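2-nitropropane dioxygenase from Streptomyces ansochromogenes probably catalyses the oxygen-dependent oxidative denitrification of alkyl nitronates such as propionate 3-nitronate, with FMN as cofactor. Local coordinates of one contact, PDB 3BW2 (chain A, 2.10 Å), residues Arg63-Asn68 and Pro122-Ser127, beside the matching contact of the related enoyl-[acyl-carrier-protein] reductase [FMN] from Thermotoga maritima, PDB 5GVH (chain B, 2.29 Å), residues Lys66-Asn71 and Lys90-Thr95. One frame, after least-squares fit of the local backbone (RMSD 0.49 Å); residues are numbered along the deposited sequences.

Structure 1 (3BW2); sequences RPFGVN and PVPVVS. With FMN (flavin mononucleotide), chain C.
Val-67 O takes the amide hydrogen of Ser-127 (N to O 3.0 Å) and a CA-H...O contact from Val-126 CA at 3.2 Å. This pairing joins strands 65-70 and 125-129, parallel neighbours in the TIM barrel. Val-67 N gives its hydrogen to Val-125 O (2.9 Å), while Val-125 N reaches Phe-65 O only weakly. Phe-65 has its CG between the backbone N and the carbonyl carbon (chi1 64°), which brings the ring back over Pro-124, whose CD lies 4.1 Å from the ring centroid, a CH-pi contact over the face. Val-123 packs beside the ring, with CB 3.9 Å from Phe-65 CE1 and CG2 4.1 Å from Val-67 CG2. Pro-122 begins the lead-in to strand 125-129 with phi -40°. At the other end Asn-68 ND2 donates to Ser-127 OG (2.8 Å) in the amide plane, a nearly straight bond that fixes the amide's rotation while Asn-68 OD1 accepts the N-H of FMN N3 (2.9 Å). Ser-127 is thus a second-shell residue that probably helps to position Asn-68, an FMN-binding residue.

Structure 2 (5GVH); sequences KPFGVN and KVPVVT. With FMN (flavin mononucleotide), chain D.
Two donors converge on Val-70 O: the amide of Thr-95, in a nearly straight hydrogen bond (N to O 2.7 Å, 173° at hydrogen), and Val-94 CA, in a CA-H...O contact of 3.3 Å. Val-70 N bonds to Val-93 O, an oxygen whose place is less certain, and Val-93 N reaches Phe-68 O only weakly. In Phe-68 the CG stands between the backbone N and the carbonyl carbon (chi1 67°), turning the ring back over Pro-92, whose CD lies 3.9 Å from the ring centroid, a CH-pi contact over the face. Val-91 packs beside the ring: its CG2 is 4.2 Å from Phe-68 CE1 and its CG1 3.7 Å from Val-70 CG2. Lys-90 begins the lead-in to strand 93-96 with phi 53°, closing helix 79-88 in a Schellman motif. At the flavin end Thr-95 turns its CG2 methyl to Asn-71, a residue of the FMN pocket, and lies 4.1 Å from Asn-71 CB.

How the two compare
At the buried position of Ser-127(A) and Thr-95(B), the methyl CG2 of Thr-95(B) lies near the place of the hydroxyl OG of Ser-127(A), 1.2 Å apart after superposition. The hydroxyl OG1 of Thr-95(B) points to a place that no side-chain atom of Ser-127(A) takes, so the polar group of this position faces another way; the CB atoms stand 0.9 Å apart. The strand pairing holds around it, since both Ser-127(A) N and Thr-95(B) N bond to the carbonyl of the opposite valine, Val-67(A) or Val-70(B). Phe-65(A), Val-67(A), Val-125(A) and Val-126(A) keep their side chains in place with their counterparts. The second difference lies in the backbone that leads into the same strand. Pro-122(A) has phi -40° and Lys-90(B) phi 53°, a positive value that a proline ring would not allow; their CA atoms stand 1.2 Å apart after superposition and their carbonyl O atoms 1.4 Å. Phi also differs at the next residue, Val-123(A) and Val-91(B), which probably absorbs part of this change.

Structure 1 (3BW2)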
loop_
_atom_site.group_PDB
_atom_site.type_symbol
_atom_site.label_atom_id
_atom_site.label_comp_id
_atom_site.label_asym_id
_atom_site.label_seq_id
_atom_site.Cartn_x
_atom_site.Cartn_y
_atom_site.Cartn_z
ATOM N N ARG A 63 13.151 9.096 -30.360
ATOM C CA ARG A 63 13.612 8.531 -29.098
ATOM C C ARG A 63 12.873 7.241 -28.738
ATOM O O ARG A 63 11.770 6.991 -29.224
ATOM C CB ARG A 63 13.461 9.583 -27.999
ATOM C CG ARG A 63 14.150 10.893 -28.379
ATOM C CD ARG A 63 14.116 11.927 -27.273
ATOM N NE ARG A 63 14.802 13.153 -27.676
ATOM C CZ ARG A 63 16.095 13.222 -27.986
ATOM N NH1 ARG A 63 16.854 12.135 -27.936
ATOM N NH2 ARG A 63 16.631 14.378 -28.355
ATOM N N PRO A 64 13.477 6.401 -27.879
ATOM C CA PRO A 64 12.873 5.128 -27.462
ATOM C C PRO A 64 11.505 5.269 -26.804
ATOM O O PRO A 64 11.261 6.203 -26.036
ATOM C CB PRO A 64 13.909 4.546 -26.498
ATOM C CG PRO A 64 15.198 5.173 -26.950
ATOM C CD PRO A 64 14.784 6.590 -27.228
ATOM N N PHE A 65 10.622 4.326 -27.113
ATOM C CA PHE A 65 9.274 4.306 -26.560
ATOM C C PHE A 65 8.846 2.854 -26.388
ATOM O O PHE A 65 9.507 1.937 -26.887
ATOM C CB PHE A 65 8.306 5.027 -27.499
ATOM C CG PHE A 65 8.153 4.365 -28.845
ATOM C CD1 PHE A 65 7.307 3.270 -29.009
ATOM C CD2 PHE A 65 8.871 4.826 -29.945
ATOM C CE1 PHE A 65 7.176 2.643 -30.249
ATOM C CE2 PHE A 65 8.748 4.207 -31.188
ATOM C CZ PHE A 65 7.899 3.112 -31.340
ATOM N N GLY A 66 7.740 2.646 -25.684
ATOM C CA GLY A 66 7.263 1.297 -25.473
ATOM C C GLY A 66 5.850 1.076 -25.967
ATOM O O GLY A 66 5.102 2.026 -26.224
ATOM N N VAL A 67 5.498 -0.194 -26.122
ATOM C CA VAL A 67 4.170 -0.602 -26.552
ATOM C C VAL A 67 3.765 -1.707 -25.576
ATOM O O VAL A 67 4.525 -2.644 -25.338
ATOM C CB VAL A 67 4.174 -1.161 -28.006
ATOM C CG1 VAL A 67 2.773 -1.630 -28.388
ATOM C CG2 VAL A 67 4.648 -0.087 -28.980
ATOM N N ASN A 68 2.573 -1.590 -25.004
ATOM C CA ASN A 68 2.096 -2.571 -24.037
ATOM C C ASN A 68 1.007 -3.451 -24.634
ATOM O O ASN A 68 0.128 -2.965 -25.341
ATOM C CB ASN A 68 1.587 -1.829 -22.788
ATOM C CG ASN A 68 0.870 -2.736 -21.805
ATOM O OD1 ASN A 68 -0.349 -2.897 -21.871
ATOM N ND2 ASN A 68 1.623 -3.331 -20.887
ATOM N N PRO A 122 10.207 -4.223 -35.196
ATOM C CA PRO A 122 10.595 -4.023 -33.795
ATOM C C PRO A 122 10.541 -2.608 -33.219
ATOM O O PRO A 122 10.918 -1.634 -33.873
ATOM C CB PRO A 122 12.009 -4.591 -33.744
ATOM C CG PRO A 122 11.982 -5.661 -34.781
ATOM C CD PRO A 122 11.249 -4.979 -35.912
ATOM N N VAL A 123 10.059 -2.515 -31.982
ATOM C CA VAL A 123 10.000 -1.245 -31.272
ATOM C C VAL A 123 11.020 -1.382 -30.142
ATOM O O VAL A 123 11.429 -2.493 -29.797
ATOM C CB VAL A 123 8.592 -0.966 -30.700
ATOM C CG1 VAL A 123 7.577 -0.916 -31.841
ATOM C CG2 VAL A 123 8.215 -2.022 -29.674
ATOM N N PRO A 124 11.447 -0.261 -29.549
ATOM C CA PRO A 124 12.433 -0.314 -28.468
ATOM C C PRO A 124 12.057 -1.124 -27.227
ATOM O O PRO A 124 12.872 -1.888 -26.707
ATOM C CB PRO A 124 12.660 1.161 -28.140
ATOM C CG PRO A 124 12.403 1.838 -29.448
ATOM C CD PRO A 124 11.152 1.134 -29.917
ATOM N N VAL A 125 10.828 -0.953 -26.752
ATOM C CA VAL A 125 10.373 -1.639 -25.548
ATOM C C VAL A 125 8.950 -2.167 -25.683
ATOM O O VAL A 125 8.086 -1.505 -26.257
ATOM C CB VAL A 125 10.401 -0.678 -24.329
ATOM C CG1 VAL A 125 9.975 -1.417 -23.059
ATOM C CG2 VAL A 125 11.794 -0.071 -24.169
ATOM N N VAL A 126 8.717 -3.366 -25.157
ATOM C CA VAL A 126 7.388 -3.970 -25.169
ATOM C C VAL A 126 7.117 -4.487 -23.763
ATOM O O VAL A 126 7.972 -5.139 -23.163
ATOM C CB VAL A 126 7.291 -5.157 -26.159
ATOM C CG1 VAL A 126 5.957 -5.884 -25.975
ATOM C CG2 VAL A 126 7.396 -4.651 -27.588
ATOM N N SER A 127 5.942 -4.176 -23.225
ATOM C CA SER A 127 5.587 -4.648 -21.891
ATOM C C SER A 127 4.315 -5.480 -21.998
ATOM O O SER A 127 3.533 -5.313 -22.932
ATOM C CB SER A 127 5.387 -3.475 -20.919
ATOM O OG SER A 127 4.273 -2.679 -21.282
HETATM N N1 FMN C . -1.187 -0.886 -17.491
HETATM C C2 FMN C . -0.951 -1.698 -18.614
HETATM O O2 FMN C . -0.028 -2.509 -18.603
HETATM N N3 FMN C . -1.744 -1.590 -19.744
HETATM C C4 FMN C . -2.793 -0.689 -19.838
HETATM O O4 FMN C . -3.474 -0.625 -20.879
HETATM C C4A FMN C . -3.041 0.153 -18.720
HETATM N N5 FMN C . -4.062 1.101 -18.756
HETATM C C5A FMN C . -4.304 1.960 -17.681
HETATM C C6 FMN C . -5.341 2.924 -17.775
HETATM C C7 FMN C . -5.635 3.842 -16.707
HETATM C C7M FMN C . -6.130 5.222 -17.201
HETATM C C8 FMN C . -4.773 3.737 -15.554
HETATM C C8M FMN C . -4.414 4.934 -14.672
HETATM C C9 FMN C . -3.741 2.754 -15.433
HETATM C C9A FMN C . -3.497 1.860 -16.503
HETATM N N10 FMN C . -2.468 0.882 -16.444
HETATM C C10 FMN C . -2.223 0.036 -17.546
HETATM C "C1'" FMN C . -1.714 0.622 -15.138
HETATM C "C2'" FMN C . -0.353 1.356 -15.232
HETATM O "O2'" FMN C . 0.557 0.537 -15.950
HETATM C "C3'" FMN C . 0.291 1.618 -13.827
HETATM O "O3'" FMN C . 0.422 0.341 -13.201
HETATM C "C4'" FMN C . -0.535 2.530 -12.906
HETATM O "O4'" FMN C . -0.950 3.661 -13.671
HETATM C "C5'" FMN C . 0.313 2.998 -11.686
HETATM O "O5'" FMN C . -0.443 3.868 -10.797
HETATM P P FMN C . -0.603 5.492 -10.895
HETATM O O1P FMN C . 0.788 5.525 -11.432
HETATM O O2P FMN C . -0.924 5.309 -9.423
HETATM O O3P FMN C . -1.704 5.184 -11.893
#

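Structure 2 (5GVH)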
loop_
_atom_site.group_PDB
_atom_site.type_symbol
_atom_site.label_atom_id
_atom_site.label_comp_id
_atom_site.label_asym_id
_atom_site.label_seq_id
_atom_site.Cartn_x
_atom_site.Cartn_y
_atom_site.Cartn_z
ATOM N N LYS B 66 12.971 9.396 -30.150
ATOM C CA LYS B 66 13.458 8.843 -28.896
ATOM C C LYS B 66 12.830 7.474 -28.634
ATOM O O LYS B 66 11.806 7.127 -29.228
ATOM C CB LYS B 66 13.133 9.805 -27.755
ATOM C CG LYS B 66 13.615 11.233 -27.971
ATOM C CD LYS B 66 14.843 11.531 -27.132
ATOM C CE LYS B 66 15.298 12.974 -27.301
ATOM N NZ LYS B 66 14.240 13.939 -26.879
ATOM N N PRO B 67 13.421 6.669 -27.746
ATOM C CA PRO B 67 12.839 5.352 -27.452
ATOM C C PRO B 67 11.410 5.452 -26.932
ATOM O O PRO B 67 10.972 6.479 -26.398
ATOM C CB PRO B 67 13.780 4.777 -26.390
ATOM C CG PRO B 67 15.083 5.449 -26.668
ATOM C CD PRO B 67 14.722 6.847 -27.075
ATOM N N PHE B 68 10.679 4.351 -27.116
ATOM C CA PHE B 68 9.281 4.230 -26.725
ATOM C C PHE B 68 8.980 2.748 -26.577
ATOM O O PHE B 68 9.782 1.891 -26.956
ATOM C CB PHE B 68 8.341 4.875 -27.749
ATOM C CG PHE B 68 8.311 4.162 -29.088
ATOM C CD1 PHE B 68 7.251 3.323 -29.417
ATOM C CD2 PHE B 68 9.340 4.331 -30.006
ATOM C CE1 PHE B 68 7.218 2.661 -30.634
ATOM C CE2 PHE B 68 9.316 3.679 -31.236
ATOM C CZ PHE B 68 8.252 2.844 -31.554
ATOM N N GLY B 69 7.803 2.449 -26.027
ATOM C CA GLY B 69 7.399 1.074 -25.848
ATOM C C GLY B 69 5.957 0.853 -26.259
ATOM O O GLY B 69 5.214 1.799 -26.548
ATOM N N VAL B 70 5.566 -0.420 -26.265
ATOM C CA VAL B 70 4.186 -0.811 -26.525
ATOM C C VAL B 70 3.748 -1.763 -25.425
ATOM O O VAL B 70 4.529 -2.626 -25.004
ATOM C CB VAL B 70 4.026 -1.463 -27.917
ATOM C CG1 VAL B 70 2.614 -2.022 -28.103
ATOM C CG2 VAL B 70 4.370 -0.455 -29.017
ATOM N N ASN B 71 2.512 -1.595 -24.950
ATOM C CA ASN B 71 1.931 -2.440 -23.911
ATOM C C ASN B 71 0.890 -3.380 -24.512
ATOM O O ASN B 71 -0.040 -2.926 -25.184
ATOM C CB ASN B 71 1.277 -1.601 -22.813
ATOM C CG ASN B 71 0.504 -2.459 -21.801
ATOM O OD1 ASN B 71 1.101 -3.079 -20.931
ATOM N ND2 ASN B 71 -0.821 -2.497 -21.924
ATOM N N LYS B 90 10.031 -3.331 -35.117
ATOM C CA LYS B 90 11.228 -3.165 -34.287
ATOM C C LYS B 90 10.974 -2.221 -33.104
ATOM O O LYS B 90 11.783 -1.348 -32.775
ATOM C CB LYS B 90 12.437 -2.726 -35.136
ATOM C CG LYS B 90 12.541 -1.239 -35.531
ATOM C CD LYS B 90 13.905 -0.871 -36.141
ATOM C CE LYS B 90 13.911 0.558 -36.693
ATOM N NZ LYS B 90 12.739 0.811 -37.581
ATOM N N VAL B 91 9.844 -2.430 -32.430
ATOM C CA VAL B 91 9.534 -1.625 -31.240
ATOM C C VAL B 91 10.627 -1.827 -30.191
ATOM O O VAL B 91 11.005 -2.980 -29.901
ATOM C CB VAL B 91 8.152 -1.995 -30.682
ATOM C CG1 VAL B 91 7.978 -1.440 -29.267
ATOM C CG2 VAL B 91 7.061 -1.454 -31.604
ATOM N N PRO B 92 11.190 -0.754 -29.624
ATOM C CA PRO B 92 12.358 -0.926 -28.738
ATOM C C PRO B 92 12.049 -1.654 -27.441
ATOM O O PRO B 92 12.876 -2.457 -26.984
ATOM C CB PRO B 92 12.807 0.517 -28.461
ATOM C CG PRO B 92 12.121 1.362 -29.470
ATOM C CD PRO B 92 10.862 0.661 -29.850
ATOM N N VAL B 93 10.899 -1.374 -26.815
ATOM C CA VAL B 93 10.531 -1.942 -25.519
ATOM C C VAL B 93 9.082 -2.413 -25.581
ATOM O O VAL B 93 8.188 -1.668 -26.005
ATOM C CB VAL B 93 10.718 -0.918 -24.373
ATOM C CG1 VAL B 93 10.333 -1.526 -23.021
ATOM C CG2 VAL B 93 12.145 -0.405 -24.336
ATOM N N VAL B 94 8.840 -3.646 -25.147
ATOM C CA VAL B 94 7.485 -4.177 -25.036
ATOM C C VAL B 94 7.158 -4.364 -23.559
ATOM O O VAL B 94 7.956 -4.933 -22.806
ATOM C CB VAL B 94 7.314 -5.497 -25.810
ATOM C CG1 VAL B 94 6.073 -6.234 -25.343
ATOM C CG2 VAL B 94 7.217 -5.221 -27.297
ATOM N N THR B 95 5.989 -3.885 -23.156
ATOM C CA THR B 95 5.440 -4.087 -21.823
ATOM C C THR B 95 4.245 -5.028 -21.897
ATOM O O THR B 95 3.435 -4.940 -22.823
ATOM C CB THR B 95 5.020 -2.753 -21.203
ATOM O OG1 THR B 95 6.151 -2.113 -20.648
ATOM C CG2 THR B 95 4.036 -2.960 -20.139
HETATM N N1 FMN D . -1.743 -1.473 -17.323
HETATM C C2 FMN D . -1.580 -2.482 -18.262
HETATM O O2 FMN D . -0.702 -3.340 -18.155
HETATM N N3 FMN D . -2.415 -2.538 -19.344
HETATM C C4 FMN D . -3.409 -1.605 -19.515
HETATM O O4 FMN D . -4.145 -1.695 -20.498
HETATM C C4A FMN D . -3.578 -0.592 -18.579
HETATM N N5 FMN D . -4.577 0.345 -18.749
HETATM C C5A FMN D . -4.731 1.366 -17.832
HETATM C C6 FMN D . -5.733 2.309 -18.031
HETATM C C7 FMN D . -5.909 3.342 -17.127
HETATM C C7M FMN D . -7.004 4.343 -17.361
HETATM C C8 FMN D . -5.076 3.436 -16.008
HETATM C C8M FMN D . -5.269 4.548 -15.014
HETATM C C9 FMN D . -4.069 2.492 -15.807
HETATM C C9A FMN D . -3.889 1.448 -16.721
HETATM N N10 FMN D . -2.885 0.499 -16.545
HETATM C C10 FMN D . -2.735 -0.523 -17.471
HETATM C "C1'" FMN D . -1.966 0.582 -15.357
HETATM C "C2'" FMN D . -0.820 1.542 -15.668
HETATM O "O2'" FMN D . -0.012 0.989 -16.681
HETATM C "C3'" FMN D . 0.074 1.797 -14.462
HETATM O "O3'" FMN D . 0.795 0.616 -14.185
HETATM C "C4'" FMN D . -0.714 2.277 -13.249
HETATM O "O4'" FMN D . -1.508 3.367 -13.652
HETATM C "C5'" FMN D . 0.204 2.783 -12.142
HETATM O "O5'" FMN D . -0.570 3.332 -11.089
HETATM P P FMN D . -0.825 4.922 -10.895
HETATM O O1P FMN D . -0.999 5.191 -9.409
HETATM O O2P FMN D . 0.312 5.752 -11.438
HETATM O O3P FMN D . -2.125 5.284 -11.575
#